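Uncharacterized protein (PDB 4WYH) probably serves as a noncatalytic subunit of the archaeal eukaryotic-type primase, supporting efficient primer synthesis. Local coordinates at residues A[38-52]-A[77-91]. Numbering follows the deposited sequence.
Sequences VLEMGLQDSRKRFIL and FYYKLQSGKVYESWL
R47, in the first turn of helix 47-63, lays its guanidinium flat on the ring of Y78, joining two helix-loop-helix connections of the all-helical PriX fold: the link from helix 33-41 to helix 47-63 and the longer one from helix 67-78 to helix 88-101. The planes are 7° apart and the overlap is an off-centre cation-pi stack, with CZ of R47 4.1 Å from the ring centroid of Y78; L81 closes the other face of the guanidinium, and V86 CB lies over the far face of the tyrosine.

Hydrogen bonds fix the guanidinium within this sandwich. NH1 reaches Y78 O at 2.9 Å, while NH1 and NH2 together grip S83 O, approaching from opposite faces of that carbonyl's plane. The bend at chi3 (-63°) leaves NE directed back to Q44 O, so three carbonyls, two of them across the contact, hold the group. A leucine here would remove the flat cation stacked on the Y78 ring and would probably leave Y78 O and S83 O without these donors, the S83 carbonyl being less firmly held. D45, two residues before R47 and a manganese ligand in another structure of this protein, makes no contact with 77-91; no metal is bound in this model.

F77 enters as a knob among V38, L39, F50 and I51; its CZ meets F50 CD2 at 3.5 Å, the two rings inclined at 50°. I51 is the reciprocal knob, set among F77, Y78, W90 and L91, with CG2 3.7 Å from W90 CZ3. F50 also touches M118 of helix 116-128.

Just beyond helix 33-41, where G42 turns the chain with a positive phi, a water bridges the backbones, accepting from L43 N and donating to F77 O, both at 2.9 Å.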
ATOM      1  N   VAL A  38      -3.415   1.420   7.749  1.00 10.46           N
ATOM      2  CA  VAL A  38      -2.069   0.987   7.467  1.00  8.79           C
ATOM      3  C   VAL A  38      -1.301   2.157   6.837  1.00  8.30           C
ATOM      4  O   VAL A  38      -0.147   2.430   7.235  1.00  5.59           O
ATOM      5  CB  VAL A  38      -2.016  -0.260   6.549  1.00  6.44           C
ATOM      6  CG1 VAL A  38      -0.584  -0.633   6.224  1.00  5.70           C
ATOM      7  CG2 VAL A  38      -2.652  -1.466   7.257  1.00  8.21           C
ATOM      8  N   LEU A  39      -1.929   2.854   5.891  1.00  5.74           N
ATOM      9  CA  LEU A  39      -1.266   3.945   5.269  1.00 10.58           C
ATOM     10  C   LEU A  39      -0.847   4.999   6.282  1.00  9.61           C
ATOM     11  O   LEU A  39       0.206   5.603   6.145  1.00  8.13           O
ATOM     12  CB  LEU A  39      -2.102   4.607   4.191  1.00 11.03           C
ATOM     13  CG  LEU A  39      -2.095   3.961   2.831  1.00 10.32           C
ATOM     14  CD1 LEU A  39      -3.277   4.515   2.069  1.00  7.02           C
ATOM     15  CD2 LEU A  39      -0.837   4.133   2.007  1.00  9.51           C
ATOM     16  N   GLU A  40      -1.696   5.197   7.284  1.00  9.44           N
ATOM     17  CA  GLU A  40      -1.421   6.168   8.333  1.00  9.86           C
ATOM     18  C   GLU A  40      -0.267   5.758   9.239  1.00 12.18           C
ATOM     19  O   GLU A  40       0.483   6.615   9.647  1.00 12.36           O
ATOM     20  CB  GLU A  40      -2.631   6.327   9.208  1.00 10.44           C
ATOM     21  CG  GLU A  40      -2.399   7.305  10.328  1.00 15.60           C
ATOM     22  CD  GLU A  40      -3.577   7.406  11.229  1.00 27.57           C
ATOM     23  OE1 GLU A  40      -4.390   6.447  11.208  1.00 33.89           O
ATOM     24  OE2 GLU A  40      -3.672   8.447  11.934  1.00 25.99           O
ATOM     25  N   MET A  41      -0.172   4.465   9.564  1.00 10.82           N
ATOM     26  CA  MET A  41       0.731   3.979  10.603  1.00 11.37           C
ATOM     27  C   MET A  41       2.081   3.477  10.113  1.00  9.25           C
ATOM     28  O   MET A  41       3.084   3.657  10.773  1.00 12.57           O
ATOM     29  CB  MET A  41       0.023   2.933  11.434  1.00 10.39           C
ATOM     30  CG  MET A  41      -1.282   3.414  12.063  1.00 16.56           C
ATOM     31  SD  MET A  41      -1.051   4.719  13.300  1.00 21.80           S
ATOM     32  CE  MET A  41       0.435   4.178  14.178  1.00 22.16           C
ATOM     33  N   GLY A  42       2.086   2.844   8.940  1.00  8.61           N
ATOM     34  CA  GLY A  42       3.281   2.365   8.324  1.00  6.40           C
ATOM     35  C   GLY A  42       3.492   0.880   8.571  1.00  9.18           C
ATOM     36  O   GLY A  42       2.850   0.278   9.429  1.00 10.62           O
ATOM     37  N   LEU A  43       4.329   0.288   7.747  1.00  6.74           N
ATOM     38  CA  LEU A  43       4.725  -1.100   7.892  1.00  7.08           C
ATOM     39  C   LEU A  43       6.270  -1.171   7.969  1.00 10.92           C
ATOM     40  O   LEU A  43       6.967  -0.138   8.177  1.00  6.96           O
ATOM     41  CB  LEU A  43       4.179  -1.965   6.728  1.00  5.05           C
ATOM     42  CG  LEU A  43       2.643  -2.056   6.557  1.00  7.45           C
ATOM     43  CD1 LEU A  43       2.255  -2.885   5.315  1.00  5.31           C
ATOM     44  CD2 LEU A  43       1.951  -2.592   7.799  1.00  3.13           C
ATOM     45  N   GLN A  44       6.781  -2.379   7.754  1.00  5.23           N
ATOM     46  CA  GLN A  44       8.163  -2.638   8.041  1.00 10.42           C
ATOM     47  C   GLN A  44       8.904  -3.311   6.866  1.00  9.22           C
ATOM     48  O   GLN A  44       9.424  -2.607   6.065  1.00 12.46           O
ATOM     49  CB  GLN A  44       8.281  -3.357   9.374  1.00  8.51           C
ATOM     50  CG  GLN A  44       9.696  -3.523   9.858  1.00 18.84           C
ATOM     51  CD  GLN A  44       9.794  -3.953  11.314  1.00 20.64           C
ATOM     52  OE1 GLN A  44      10.702  -3.536  12.017  1.00 35.15           O
ATOM     53  NE2 GLN A  44       8.868  -4.760  11.777  1.00 19.75           N
ATOM     54  N   ASP A  45       9.066  -4.619   6.861  1.00  6.69           N
ATOM     55  CA  ASP A  45       9.696  -5.315   5.758  1.00  8.40           C
ATOM     56  C   ASP A  45       8.809  -5.485   4.528  1.00  7.73           C
ATOM     57  O   ASP A  45       9.298  -5.795   3.473  1.00  7.21           O
ATOM     58  CB  ASP A  45      10.149  -6.689   6.208  1.00 14.65           C
ATOM     59  CG  ASP A  45      11.221  -6.627   7.355  1.00 12.01           C
ATOM     60  OD1 ASP A  45      11.870  -5.570   7.563  1.00  9.84           O
ATOM     61  OD2 ASP A  45      11.331  -7.659   8.031  1.00 11.24           O
ATOM     62  N   SER A  46       7.498  -5.264   4.665  1.00  7.85           N
ATOM     63  CA  SER A  46       6.578  -5.519   3.606  1.00  6.86           C
ATOM     64  C   SER A  46       6.102  -4.267   2.883  1.00  5.34           C
ATOM     65  O   SER A  46       5.202  -4.365   2.102  1.00  6.36           O
ATOM     66  CB  SER A  46       5.398  -6.334   4.132  1.00  4.85           C
ATOM     67  OG  SER A  46       4.550  -5.546   4.911  1.00  6.12           O
ATOM     68  N   ARG A  47       6.687  -3.091   3.171  1.00  7.61           N
ATOM     69  CA  ARG A  47       6.248  -1.790   2.604  1.00  6.96           C
ATOM     70  C   ARG A  47       6.125  -1.744   1.128  1.00  7.51           C
ATOM     71  O   ARG A  47       5.097  -1.295   0.639  1.00  4.83           O
ATOM     72  CB  ARG A  47       7.163  -0.634   3.035  1.00  7.55           C
ATOM     73  CG  ARG A  47       6.935  -0.183   4.435  1.00  7.81           C
ATOM     74  CD  ARG A  47       8.036   0.781   4.892  1.00 10.33           C
ATOM     75  NE  ARG A  47       9.344   0.126   4.914  1.00  8.45           N
ATOM     76  CZ  ARG A  47      10.480   0.792   4.980  1.00 11.82           C
ATOM     77  NH1 ARG A  47      10.508   2.146   5.028  1.00 10.64           N
ATOM     78  NH2 ARG A  47      11.593   0.114   5.032  1.00 13.12           N
ATOM     79  N   LYS A  48       7.140  -2.240   0.398  1.00  6.11           N
ATOM     80  CA  LYS A  48       7.099  -2.147  -1.039  1.00  7.88           C
ATOM     81  C   LYS A  48       6.033  -3.068  -1.631  1.00  6.62           C
ATOM     82  O   LYS A  48       5.247  -2.677  -2.439  1.00  5.42           O
ATOM     83  CB  LYS A  48       8.492  -2.362  -1.632  1.00  9.52           C
ATOM     84  CG  LYS A  48       9.346  -1.114  -1.497  1.00 12.29           C
ATOM     85  CD  LYS A  48      10.730  -1.368  -2.059  1.00 17.17           C
ATOM     86  CE  LYS A  48      11.615  -0.200  -1.707  1.00 23.39           C
ATOM     87  NZ  LYS A  48      12.998  -0.433  -2.211  1.00 33.21           N
ATOM     88  N   ARG A  49       5.948  -4.287  -1.134  1.00  6.11           N
ATOM     89  CA  ARG A  49       4.877  -5.185  -1.581  1.00  6.70           C
ATOM     90  C   ARG A  49       3.467  -4.654  -1.245  1.00  6.25           C
ATOM     91  O   ARG A  49       2.578  -4.751  -2.079  1.00  8.21           O
ATOM     92  CB  ARG A  49       5.080  -6.566  -0.928  1.00  6.43           C
ATOM     93  CG  ARG A  49       6.366  -7.195  -1.386  1.00  7.43           C
ATOM     94  CD  ARG A  49       6.384  -8.705  -1.101  1.00  8.25           C
ATOM     95  NE  ARG A  49       5.977  -9.050   0.265  1.00  6.60           N
ATOM     96  CZ  ARG A  49       6.816  -9.195   1.265  1.00  8.12           C
ATOM     97  NH1 ARG A  49       8.071  -8.928   1.078  1.00  7.97           N
ATOM     98  NH2 ARG A  49       6.391  -9.561   2.475  1.00  8.41           N
ATOM     99  N   PHE A  50       3.281  -4.045  -0.072  1.00  5.37           N
ATOM    100  CA  PHE A  50       1.989  -3.451   0.323  1.00  2.96           C
ATOM    101  C   PHE A  50       1.667  -2.364  -0.669  1.00  5.58           C
ATOM    102  O   PHE A  50       0.575  -2.281  -1.137  1.00  5.93           O
ATOM    103  CB  PHE A  50       2.054  -2.872   1.723  1.00  4.89           C
ATOM    104  CG  PHE A  50       0.745  -2.269   2.193  1.00  8.69           C
ATOM    105  CD1 PHE A  50      -0.316  -3.087   2.459  1.00  7.04           C
ATOM    106  CD2 PHE A  50       0.567  -0.915   2.258  1.00  8.09           C
ATOM    107  CE1 PHE A  50      -1.512  -2.578   2.880  1.00  9.74           C
ATOM    108  CE2 PHE A  50      -0.659  -0.385   2.675  1.00  8.11           C
ATOM    109  CZ  PHE A  50      -1.690  -1.231   2.967  1.00  8.77           C
ATOM    110  N   ILE A  51       2.635  -1.546  -1.039  1.00  5.46           N
ATOM    111  CA  ILE A  51       2.418  -0.541  -2.111  1.00  6.45           C
ATOM    112  C   ILE A  51       2.053  -1.132  -3.469  1.00  6.31           C
ATOM    113  O   ILE A  51       1.075  -0.711  -4.085  1.00  6.07           O
ATOM    114  CB  ILE A  51       3.651   0.420  -2.279  1.00  4.73           C
ATOM    115  CG1 ILE A  51       3.851   1.288  -1.029  1.00  4.04           C
ATOM    116  CG2 ILE A  51       3.552   1.265  -3.570  1.00  5.13           C
ATOM    117  CD1 ILE A  51       5.200   2.026  -1.047  1.00  8.97           C
ATOM    118  N   LEU A  52       2.785  -2.120  -3.928  1.00  4.01           N
ATOM    119  CA  LEU A  52       2.509  -2.702  -5.234  1.00  6.89           C
ATOM    120  C   LEU A  52       1.162  -3.434  -5.285  1.00  6.00           C
ATOM    121  O   LEU A  52       0.416  -3.281  -6.235  1.00  6.26           O
ATOM    122  CB  LEU A  52       3.618  -3.662  -5.624  1.00  5.08           C
ATOM    123  CG  LEU A  52       3.525  -4.393  -6.954  1.00  8.25           C
ATOM    124  CD1 LEU A  52       3.367  -3.379  -8.082  1.00  4.69           C
ATOM    125  CD2 LEU A  52       4.728  -5.283  -7.149  1.00  6.05           C
ATOM    126  N   PHE A  77       3.538   7.269   3.420  1.00  6.68           N
ATOM    127  CA  PHE A  77       3.466   5.942   4.017  1.00  3.99           C
ATOM    128  C   PHE A  77       4.815   5.246   4.104  1.00  8.40           C
ATOM    129  O   PHE A  77       5.204   4.793   5.192  1.00  9.26           O
ATOM    130  CB  PHE A  77       2.517   5.046   3.201  1.00  6.78           C
ATOM    131  CG  PHE A  77       2.692   3.596   3.481  1.00  6.91           C
ATOM    132  CD1 PHE A  77       2.260   3.074   4.685  1.00  7.73           C
ATOM    133  CD2 PHE A  77       3.302   2.725   2.540  1.00  5.91           C
ATOM    134  CE1 PHE A  77       2.425   1.720   4.947  1.00  6.00           C
ATOM    135  CE2 PHE A  77       3.438   1.363   2.815  1.00  7.02           C
ATOM    136  CZ  PHE A  77       3.016   0.880   4.016  1.00  6.28           C
ATOM    137  N   TYR A  78       5.550   5.194   2.991  1.00  5.32           N
ATOM    138  CA  TYR A  78       6.832   4.510   2.948  1.00  8.38           C
ATOM    139  C   TYR A  78       7.797   4.961   3.976  1.00 10.70           C
ATOM    140  O   TYR A  78       8.465   4.107   4.566  1.00  9.26           O
ATOM    141  CB  TYR A  78       7.486   4.516   1.537  1.00  6.94           C
ATOM    142  CG  TYR A  78       8.748   3.700   1.514  1.00  7.95           C
ATOM    143  CD1 TYR A  78       8.730   2.325   1.351  1.00  5.46           C
ATOM    144  CD2 TYR A  78       9.986   4.317   1.738  1.00 10.08           C
ATOM    145  CE1 TYR A  78       9.919   1.592   1.385  1.00  8.78           C
ATOM    146  CE2 TYR A  78      11.159   3.602   1.819  1.00 10.78           C
ATOM    147  CZ  TYR A  78      11.133   2.230   1.650  1.00 11.11           C
ATOM    148  OH  TYR A  78      12.319   1.535   1.698  1.00 15.64           O
ATOM    149  N   TYR A  79       7.929   6.287   4.187  1.00  6.90           N
ATOM    150  CA  TYR A  79       8.909   6.818   5.101  1.00 10.59           C
ATOM    151  C   TYR A  79       8.403   6.951   6.572  1.00 15.43           C
ATOM    152  O   TYR A  79       9.048   7.552   7.416  1.00 15.31           O
ATOM    153  CB  TYR A  79       9.508   8.113   4.551  1.00  8.69           C
ATOM    154  CG  TYR A  79      10.318   7.925   3.292  1.00  7.72           C
ATOM    155  CD1 TYR A  79      11.520   7.234   3.319  1.00  8.46           C
ATOM    156  CD2 TYR A  79       9.903   8.457   2.067  1.00 10.51           C
ATOM    157  CE1 TYR A  79      12.318   7.076   2.156  1.00 12.33           C
ATOM    158  CE2 TYR A  79      10.694   8.264   0.900  1.00  7.48           C
ATOM    159  CZ  TYR A  79      11.894   7.590   0.974  1.00  9.21           C
ATOM    160  OH  TYR A  79      12.713   7.358  -0.111  1.00 13.65           O
ATOM    161  N   LYS A  80       7.276   6.351   6.893  1.00 14.43           N
ATOM    162  CA  LYS A  80       6.938   6.192   8.304  1.00 22.45           C
ATOM    163  C   LYS A  80       8.005   5.404   9.051  1.00 20.03           C
ATOM    164  O   LYS A  80       8.154   5.571  10.242  1.00 28.27           O
ATOM    165  CB  LYS A  80       5.569   5.521   8.504  1.00 16.52           C
ATOM    166  CG  LYS A  80       4.429   6.259   7.887  1.00 15.17           C
ATOM    167  CD  LYS A  80       4.310   7.602   8.497  1.00 22.31           C
ATOM    168  CE  LYS A  80       2.916   7.822   8.957  1.00 28.45           C
ATOM    169  NZ  LYS A  80       2.644   9.273   9.122  1.00 39.58           N
ATOM    170  N   LEU A  81       8.763   4.547   8.360  1.00 26.45           N
ATOM    171  CA  LEU A  81       9.873   3.809   9.015  1.00 30.05           C
ATOM    172  C   LEU A  81      11.136   4.635   9.319  1.00 38.25           C
ATOM    173  O   LEU A  81      11.637   4.570  10.449  1.00 41.50           O
ATOM    174  CB  LEU A  81      10.256   2.554   8.211  1.00 29.98           C
ATOM    175  CG  LEU A  81      10.767   1.298   8.948  1.00 29.53           C
ATOM    176  CD1 LEU A  81      11.901   1.644   9.864  1.00 38.24           C
ATOM    177  CD2 LEU A  81       9.700   0.620   9.794  1.00 37.24           C
ATOM    178  N   GLN A  82      11.656   5.374   8.330  1.00 38.14           N
ATOM    179  CA  GLN A  82      13.041   6.016   8.373  1.00 40.35           C
ATOM    180  C   GLN A  82      14.249   5.102   8.234  1.00 39.85           C
ATOM    181  O   GLN A  82      15.377   5.579   8.410  1.00 41.17           O
ATOM    182  CB  GLN A  82      13.359   7.050   9.520  1.00 36.83           C
ATOM    183  CG  GLN A  82      12.548   7.108  10.803  1.00 38.19           C
ATOM    184  CD  GLN A  82      12.984   8.281  11.673  1.00 44.00           C
ATOM    185  OE1 GLN A  82      12.162   8.899  12.365  1.00 51.19           O
ATOM    186  NE2 GLN A  82      14.282   8.608  11.635  1.00 34.65           N
ATOM    187  N   SER A  83      14.053   3.815   7.952  1.00 34.61           N
ATOM    188  CA  SER A  83      15.104   3.093   7.304  1.00 31.80           C
ATOM    189  C   SER A  83      14.456   2.766   5.973  1.00 29.87           C
ATOM    190  O   SER A  83      13.377   2.216   5.888  1.00 24.98           O
ATOM    191  CB  SER A  83      15.569   1.857   8.062  1.00 40.19           C
ATOM    192  OG  SER A  83      14.634   0.814   7.906  1.00 41.67           O
ATOM    193  N   GLY A  84      15.120   3.205   4.934  1.00 20.16           N
ATOM    194  CA  GLY A  84      14.982   2.615   3.654  1.00 24.99           C
ATOM    195  C   GLY A  84      14.788   3.704   2.627  1.00 18.01           C
ATOM    196  O   GLY A  84      14.623   4.839   2.937  1.00 19.82           O
ATOM    197  N   LYS A  85      14.808   3.313   1.384  1.00 15.63           N
ATOM    198  CA  LYS A  85      14.527   4.246   0.366  1.00 14.91           C
ATOM    199  C   LYS A  85      13.640   3.702  -0.750  1.00 16.32           C
ATOM    200  O   LYS A  85      13.686   2.534  -1.104  1.00 14.94           O
ATOM    201  CB  LYS A  85      15.807   4.747  -0.194  1.00 14.53           C
ATOM    202  CG  LYS A  85      16.521   3.686  -0.972  1.00 25.76           C
ATOM    203  CD  LYS A  85      17.366   4.369  -2.018  1.00 31.46           C
ATOM    204  CE  LYS A  85      18.200   3.394  -2.797  1.00 28.83           C
ATOM    205  NZ  LYS A  85      19.603   3.360  -2.216  1.00 33.60           N
ATOM    206  N   VAL A  86      12.824   4.598  -1.268  1.00 11.96           N
ATOM    207  CA  VAL A  86      11.988   4.326  -2.420  1.00 12.75           C
ATOM    208  C   VAL A  86      12.216   5.416  -3.523  1.00 10.99           C
ATOM    209  O   VAL A  86      12.335   6.605  -3.212  1.00 12.02           O
ATOM    210  CB  VAL A  86      10.481   4.185  -2.018  1.00 11.89           C
ATOM    211  CG1 VAL A  86       9.842   5.554  -1.645  1.00  9.69           C
ATOM    212  CG2 VAL A  86       9.733   3.568  -3.184  1.00 10.48           C
ATOM    213  N   TYR A  87      12.280   4.981  -4.793  1.00 17.32           N
ATOM    214  CA  TYR A  87      12.345   5.846  -5.996  1.00 20.16           C
ATOM    215  C   TYR A  87      10.995   6.383  -6.384  1.00 17.37           C
ATOM    216  O   TYR A  87      10.017   5.616  -6.481  1.00  9.40           O
ATOM    217  CB  TYR A  87      12.883   5.030  -7.207  1.00 19.70           C
ATOM    218  CG  TYR A  87      14.334   4.612  -7.113  1.00 30.49           C
ATOM    219  CD1 TYR A  87      15.342   5.266  -7.862  1.00 38.51           C
ATOM    220  CD2 TYR A  87      14.729   3.551  -6.280  1.00 35.13           C
ATOM    221  CE1 TYR A  87      16.683   4.847  -7.790  1.00 38.92           C
ATOM    222  CE2 TYR A  87      16.069   3.151  -6.196  1.00 34.44           C
ATOM    223  CZ  TYR A  87      17.037   3.771  -6.965  1.00 30.98           C
ATOM    224  OH  TYR A  87      18.353   3.333  -6.863  1.00 33.92           O
ATOM    225  N   GLU A  88      10.942   7.680  -6.655  1.00 14.46           N
ATOM    226  CA  GLU A  88       9.757   8.269  -7.233  1.00 16.41           C
ATOM    227  C   GLU A  88       9.424   7.612  -8.573  1.00 15.49           C
ATOM    228  O   GLU A  88       8.290   7.459  -8.889  1.00 13.86           O
ATOM    229  CB  GLU A  88       9.863   9.759  -7.439  1.00 17.52           C
ATOM    230  CG  GLU A  88       9.519  10.516  -6.170  1.00 24.87           C
ATOM    231  CD  GLU A  88       9.329  12.010  -6.391  1.00 25.16           C
ATOM    232  OE1 GLU A  88       9.323  12.479  -7.545  1.00 27.28           O
ATOM    233  OE2 GLU A  88       9.184  12.703  -5.388  1.00 20.82           O
ATOM    234  N   SER A  89      10.429   7.289  -9.348  1.00 12.55           N
ATOM    235  CA  SER A  89      10.199   6.700 -10.659  1.00 18.25           C
ATOM    236  C   SER A  89       9.490   5.321 -10.476  1.00 12.43           C
ATOM    237  O   SER A  89       8.552   4.984 -11.235  1.00 11.33           O
ATOM    238  CB  SER A  89      11.524   6.601 -11.423  1.00 17.21           C
ATOM    239  OG  SER A  89      12.235   5.467 -10.969  1.00 17.19           O
ATOM    240  N   TRP A  90       9.877   4.558  -9.445  1.00  8.61           N
ATOM    241  CA  TRP A  90       9.178   3.307  -9.137  1.00  8.67           C
ATOM    242  C   TRP A  90       7.691   3.604  -8.790  1.00  9.00           C
ATOM    243  O   TRP A  90       6.795   3.004  -9.336  1.00 10.01           O
ATOM    244  CB  TRP A  90       9.865   2.569  -7.996  1.00  8.81           C
ATOM    245  CG  TRP A  90       9.338   1.252  -7.721  1.00 11.57           C
ATOM    246  CD1 TRP A  90       9.670   0.079  -8.386  1.00  9.74           C
ATOM    247  CD2 TRP A  90       8.453   0.872  -6.671  1.00  6.64           C
ATOM    248  NE1 TRP A  90       9.018  -0.981  -7.824  1.00 12.97           N
ATOM    249  CE2 TRP A  90       8.262  -0.527  -6.766  1.00 10.89           C
ATOM    250  CE3 TRP A  90       7.820   1.553  -5.642  1.00  9.07           C
ATOM    251  CZ2 TRP A  90       7.460  -1.228  -5.882  1.00  9.59           C
ATOM    252  CZ3 TRP A  90       7.000   0.826  -4.771  1.00 10.24           C
ATOM    253  CH2 TRP A  90       6.858  -0.536  -4.887  1.00  8.04           C
ATOM    254  N   LEU A  91       7.466   4.548  -7.902  1.00  6.63           N
ATOM    255  CA  LEU A  91       6.100   4.877  -7.437  1.00  7.22           C
ATOM    256  C   LEU A  91       5.201   5.347  -8.564  1.00  9.90           C
ATOM    257  O   LEU A  91       4.084   4.906  -8.665  1.00  7.83           O
ATOM    258  CB  LEU A  91       6.138   5.887  -6.318  1.00  5.51           C
ATOM    259  CG  LEU A  91       6.725   5.372  -5.000  1.00  7.08           C
ATOM    260  CD1 LEU A  91       6.987   6.502  -3.991  1.00  7.79           C
ATOM    261  CD2 LEU A  91       5.813   4.312  -4.375  1.00  4.60           C
TER
HETATM  262  O   HOH W   1       5.954   2.376   6.542  1.00 10.87           O